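Local coordinates for tegument protein UL51 (Human herpesvirus 1, PDB 6T5A), which probably acts in herpesvirus assembly, in particle egress from the perinuclear space and in secondary envelopment of cytoplasmic capsids at trans-Golgi-derived membranes, at residues A[74-79]-A[97-102]; A[56-61]-A[114-119]. The protein carries 1 engineered substitution. All blocks are in the same frame, centred on the assembly; numbering follows the deposited sequence.

Contact 1: A[74-79]-A[97-102]; sequences VNLERL and AHQDKM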
# COMPACT_ATOMS: atom_id res chain seq x y z
N VAL A 74 33.04 -3.88 44.86
CA VAL A 74 32.94 -4.85 45.97
C VAL A 74 34.21 -4.73 46.83
O VAL A 74 34.11 -4.67 48.06
CB VAL A 74 32.70 -6.30 45.48
CG1 VAL A 74 32.90 -7.32 46.61
CG2 VAL A 74 31.32 -6.45 44.84
N ASN A 75 35.39 -4.65 46.18
CA ASN A 75 36.66 -4.50 46.91
C ASN A 75 36.68 -3.22 47.72
O ASN A 75 37.13 -3.25 48.85
CB ASN A 75 37.88 -4.60 46.00
CG ASN A 75 38.15 -6.00 45.50
OD1 ASN A 75 37.60 -6.98 45.99
ND2 ASN A 75 39.01 -6.13 44.51
N LEU A 76 36.12 -2.13 47.18
CA LEU A 76 36.02 -0.85 47.90
C LEU A 76 35.12 -0.98 49.14
O LEU A 76 35.47 -0.47 50.20
CB LEU A 76 35.54 0.28 46.97
CG LEU A 76 36.64 0.83 46.03
CD1 LEU A 76 36.06 1.67 44.92
CD2 LEU A 76 37.71 1.62 46.80
N GLU A 77 33.99 -1.71 49.01
CA GLU A 77 33.08 -1.96 50.14
C GLU A 77 33.77 -2.83 51.20
O GLU A 77 33.65 -2.53 52.39
CB GLU A 77 31.79 -2.64 49.65
CG GLU A 77 30.77 -2.80 50.77
CD GLU A 77 29.62 -3.73 50.44
OE1 GLU A 77 28.82 -3.40 49.54
OE2 GLU A 77 29.52 -4.79 51.10
N ARG A 78 34.53 -3.87 50.78
CA ARG A 78 35.27 -4.75 51.69
C ARG A 78 36.34 -3.97 52.47
O ARG A 78 36.52 -4.21 53.67
CB ARG A 78 35.90 -5.93 50.93
CG ARG A 78 34.90 -7.00 50.55
CD ARG A 78 35.47 -8.04 49.60
NE ARG A 78 34.51 -9.13 49.42
CZ ARG A 78 34.74 -10.25 48.74
NH1 ARG A 78 35.90 -10.44 48.13
NH2 ARG A 78 33.80 -11.18 48.65
N LEU A 79 37.02 -3.03 51.79
CA LEU A 79 38.05 -2.20 52.41
C LEU A 79 37.46 -1.23 53.44
O LEU A 79 38.05 -1.05 54.51
CB LEU A 79 38.85 -1.43 51.35
CG LEU A 79 39.84 -2.27 50.51
CD1 LEU A 79 40.14 -1.60 49.16
CD2 LEU A 79 41.13 -2.58 51.30
N ALA A 97 46.17 3.11 50.16
CA ALA A 97 46.87 2.68 48.95
C ALA A 97 46.03 1.67 48.17
O ALA A 97 45.93 1.79 46.95
CB ALA A 97 48.23 2.10 49.28
N HIS A 98 45.38 0.71 48.86
CA HIS A 98 44.49 -0.29 48.24
C HIS A 98 43.27 0.39 47.63
O HIS A 98 42.92 0.07 46.50
CB HIS A 98 44.05 -1.34 49.26
CG HIS A 98 45.12 -2.32 49.62
ND1 HIS A 98 45.61 -3.24 48.69
CD2 HIS A 98 45.73 -2.53 50.80
CE1 HIS A 98 46.52 -3.94 49.33
NE2 HIS A 98 46.63 -3.55 50.61
N GLN A 99 42.63 1.33 48.36
CA GLN A 99 41.48 2.08 47.89
C GLN A 99 41.81 2.87 46.63
O GLN A 99 41.02 2.84 45.69
CB GLN A 99 40.93 3.02 48.97
CG GLN A 99 40.28 2.29 50.15
CD GLN A 99 39.93 3.25 51.27
OE1 GLN A 99 40.64 4.22 51.54
NE2 GLN A 99 38.83 2.99 51.96
N ASP A 100 43.00 3.51 46.58
CA ASP A 100 43.46 4.26 45.40
C ASP A 100 43.56 3.36 44.16
O ASP A 100 43.13 3.76 43.09
CB ASP A 100 44.78 5.00 45.66
CG ASP A 100 45.29 5.77 44.45
OD1 ASP A 100 44.77 6.88 44.19
OD2 ASP A 100 46.17 5.24 43.73
N LYS A 101 44.12 2.14 44.32
CA LYS A 101 44.27 1.17 43.24
C LYS A 101 42.90 0.73 42.68
O LYS A 101 42.74 0.64 41.46
CB LYS A 101 45.07 -0.05 43.74
CG LYS A 101 45.47 -1.04 42.65
CD LYS A 101 46.19 -2.25 43.23
CE LYS A 101 46.65 -3.25 42.19
NZ LYS A 101 45.52 -4.03 41.61
N MET A 102 41.94 0.45 43.57
CA MET A 102 40.59 0.03 43.19
C MET A 102 39.82 1.15 42.52
O MET A 102 39.10 0.89 41.55
CB MET A 102 39.82 -0.58 44.38
CG MET A 102 40.38 -1.92 44.82
SD MET A 102 40.28 -3.17 43.51
CE MET A 102 42.02 -3.33 43.05
O HOH W 1 36.78 1.96 50.31
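His98 opens the 97-102 side of this antiparallel helix pair; the axes of the two short segments approach to 9.6 Å at an angle of 163°. Its CB lies against both methyls of Leu79, 3.8 Å from Leu79 CD2, and the two side chains cross at about a right angle. At such a solvent-exposed position histidine can lend its aliphatic CB to the interface while keeping a polar ring. Gln99 does two jobs. Its CG packs 4.0 Å from Leu79 CD1, and its chain, extended beyond CG (chi2 172°), carries NE2 to a water that donates in turn to the carbonyl O of Leu76. Gln99 NE2 lies 2.8 Å from the water O, so a polar bridge runs beside the apolar seam. Met102 closes the segment: its CB sits 3.9 Å from Leu76 CG, and a bend at chi2 (-62°) swings SD over to Asn75. There Asn75 ND2 donates a nearly straight but weak hydrogen bond, 3.4 Å long, to Met102 SD; flexible, polarisable methionine suits this edge, serving leucine and amide alike. The pairing joins the C-terminal part of helix 63-82 to the N-terminal part of helix 94-117, near the partly unmodelled linker between these hairpin arms and far from strand 28-38.

Contact 2: A[56-61]-A[114-119]; sequences TRRLVK and LQMYMS
The backbones stand well apart here, the nearest pair of CA atoms, those of Arg58 and Met116, being 8.5 Å from each other, so long side chains must span the gap. Met116 does most of this: its CG is anti to the backbone N (chi1 179°), and the chain runs out nearly straight before bending at chi3 (63°), which sets CE 3.7 Å from Leu59 CD2. Arg58 comes the other way, sliding past it antiparallel, until NH2 lies 3.6 Å from Met116 CG. The unbranched thioether chain of methionine and the aliphatic part of arginine suit this partly open flank, where the guanidinium can stay at the surface. The contact brings the C-terminal turn of helix 46-61 up to the end of helix 94-117, so the long helix packs on both consecutive helices, 46-61 and 63-82, of this N-terminal part of UL51, a helical hairpin reminiscent of ESCRT-III proteins. Met118 is the first residue to leave helical torsions, and just beyond it Ser119 OG, in a poorly ordered residue, gives a weak 3.1 Å hydrogen bond back to Met116 O. Deeper in, Leu59 CD2 also touches Tyr117 OH at 3.5 Å, the two side chains crossing at about a right angle. That phenol hydroxyl is hydrogen-bonded to a polar side chain of another protein's chain, and that chain also packs on Leu59.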
# COMPACT_ATOMS: atom_id res chain seq x y z
N THR A 56 24.60 -5.12 20.23
CA THR A 56 24.47 -6.23 21.17
C THR A 56 25.77 -7.00 21.26
O THR A 56 26.21 -7.29 22.38
CB THR A 56 23.28 -7.14 20.81
OG1 THR A 56 22.11 -6.36 20.91
CG2 THR A 56 23.13 -8.33 21.75
N ARG A 57 26.41 -7.30 20.11
CA ARG A 57 27.69 -8.02 20.14
C ARG A 57 28.80 -7.20 20.85
O ARG A 57 29.56 -7.77 21.64
CB ARG A 57 28.10 -8.50 18.73
CG ARG A 57 27.24 -9.72 18.33
CD ARG A 57 27.36 -10.18 16.89
NE ARG A 57 26.53 -11.37 16.65
CZ ARG A 57 26.32 -11.91 15.45
NH1 ARG A 57 26.86 -11.37 14.36
NH2 ARG A 57 25.55 -13.00 15.33
N ARG A 58 28.81 -5.88 20.66
CA ARG A 58 29.77 -4.99 21.34
C ARG A 58 29.47 -4.93 22.85
O ARG A 58 30.40 -4.93 23.66
CB ARG A 58 29.73 -3.58 20.75
CG ARG A 58 30.36 -3.49 19.35
CD ARG A 58 30.19 -2.11 18.76
NE ARG A 58 30.98 -1.11 19.48
CZ ARG A 58 30.88 0.20 19.31
NH1 ARG A 58 30.00 0.70 18.44
NH2 ARG A 58 31.65 1.03 20.00
N LEU A 59 28.17 -4.91 23.22
CA LEU A 59 27.74 -4.88 24.61
C LEU A 59 27.97 -6.21 25.34
O LEU A 59 28.22 -6.19 26.54
CB LEU A 59 26.27 -4.46 24.73
CG LEU A 59 25.99 -2.98 24.52
CD1 LEU A 59 24.58 -2.78 24.03
CD2 LEU A 59 26.23 -2.18 25.80
N VAL A 60 27.89 -7.35 24.63
CA VAL A 60 28.16 -8.68 25.18
C VAL A 60 29.67 -8.74 25.52
O VAL A 60 30.03 -9.25 26.58
CB VAL A 60 27.69 -9.83 24.24
CG1 VAL A 60 28.33 -11.17 24.60
CG2 VAL A 60 26.16 -9.96 24.26
N LYS A 61 30.53 -8.18 24.64
CA LYS A 61 31.97 -8.10 24.91
C LYS A 61 32.25 -7.18 26.09
O LYS A 61 33.07 -7.51 26.94
CB LYS A 61 32.74 -7.63 23.66
CG LYS A 61 32.96 -8.74 22.64
CD LYS A 61 33.63 -8.21 21.38
CE LYS A 61 33.83 -9.27 20.32
NZ LYS A 61 32.57 -9.58 19.58
N LEU A 114 32.12 4.46 28.88
CA LEU A 114 31.62 5.75 28.41
C LEU A 114 32.01 6.06 26.97
O LEU A 114 31.20 6.64 26.24
CB LEU A 114 32.05 6.90 29.33
CG LEU A 114 31.42 6.93 30.73
CD1 LEU A 114 32.25 7.80 31.67
CD2 LEU A 114 29.98 7.39 30.68
N GLN A 115 33.22 5.65 26.55
CA GLN A 115 33.72 5.85 25.19
C GLN A 115 32.90 5.03 24.18
O GLN A 115 32.55 5.54 23.11
CB GLN A 115 35.22 5.50 25.11
CG GLN A 115 35.90 5.95 23.82
CD GLN A 115 37.40 5.72 23.82
OE1 GLN A 115 37.97 5.02 24.67
NE2 GLN A 115 38.08 6.32 22.85
N MET A 116 32.54 3.78 24.55
CA MET A 116 31.69 2.91 23.73
C MET A 116 30.27 3.48 23.60
O MET A 116 29.72 3.50 22.50
CB MET A 116 31.67 1.48 24.29
CG MET A 116 30.80 0.52 23.50
SD MET A 116 30.46 -1.03 24.36
CE MET A 116 29.55 -0.44 25.77
N TYR A 117 29.68 3.96 24.72
CA TYR A 117 28.34 4.54 24.72
C TYR A 117 28.28 5.89 24.01
O TYR A 117 27.43 6.09 23.15
CB TYR A 117 27.80 4.67 26.16
CG TYR A 117 27.06 3.45 26.66
CD1 TYR A 117 27.73 2.41 27.30
CD2 TYR A 117 25.68 3.34 26.50
CE1 TYR A 117 27.04 1.29 27.77
CE2 TYR A 117 24.98 2.24 27.00
CZ TYR A 117 25.67 1.21 27.62
OH TYR A 117 24.98 0.12 28.08
N MET A 118 29.18 6.81 24.39
CA MET A 118 29.29 8.16 23.83
C MET A 118 30.42 8.18 22.81
O MET A 118 31.53 8.64 23.10
CB MET A 118 29.51 9.20 24.95
CG MET A 118 28.46 9.15 26.06
SD MET A 118 29.14 9.64 27.67
CE MET A 118 29.00 11.43 27.54
N SER A 119 30.15 7.61 21.62
CA SER A 119 31.11 7.53 20.51
C SER A 119 31.27 8.88 19.80
O SER A 119 30.37 9.72 19.84
CB SER A 119 30.69 6.45 19.52
OG SER A 119 30.70 5.17 20.14

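In the fold
Both contacts use helix 94-117, contact 1 near its beginning and contact 2 at its end, with centres 26 Å apart and nearest atoms about 14 Å apart. Their other partners, helix 46-61 and helix 63-82, follow each other in the chain. Along the sequence the order is 56-61, 74-79, 97-102, 114-119, so the pair that closes contact 1 lies between the two halves of contact 2. The long helix thus runs back beside both earlier helices, giving an elongated helical rod. Contact 1 touches no other chain of the assembly, whereas contact 2, near the centre of the chain, also faces another protein.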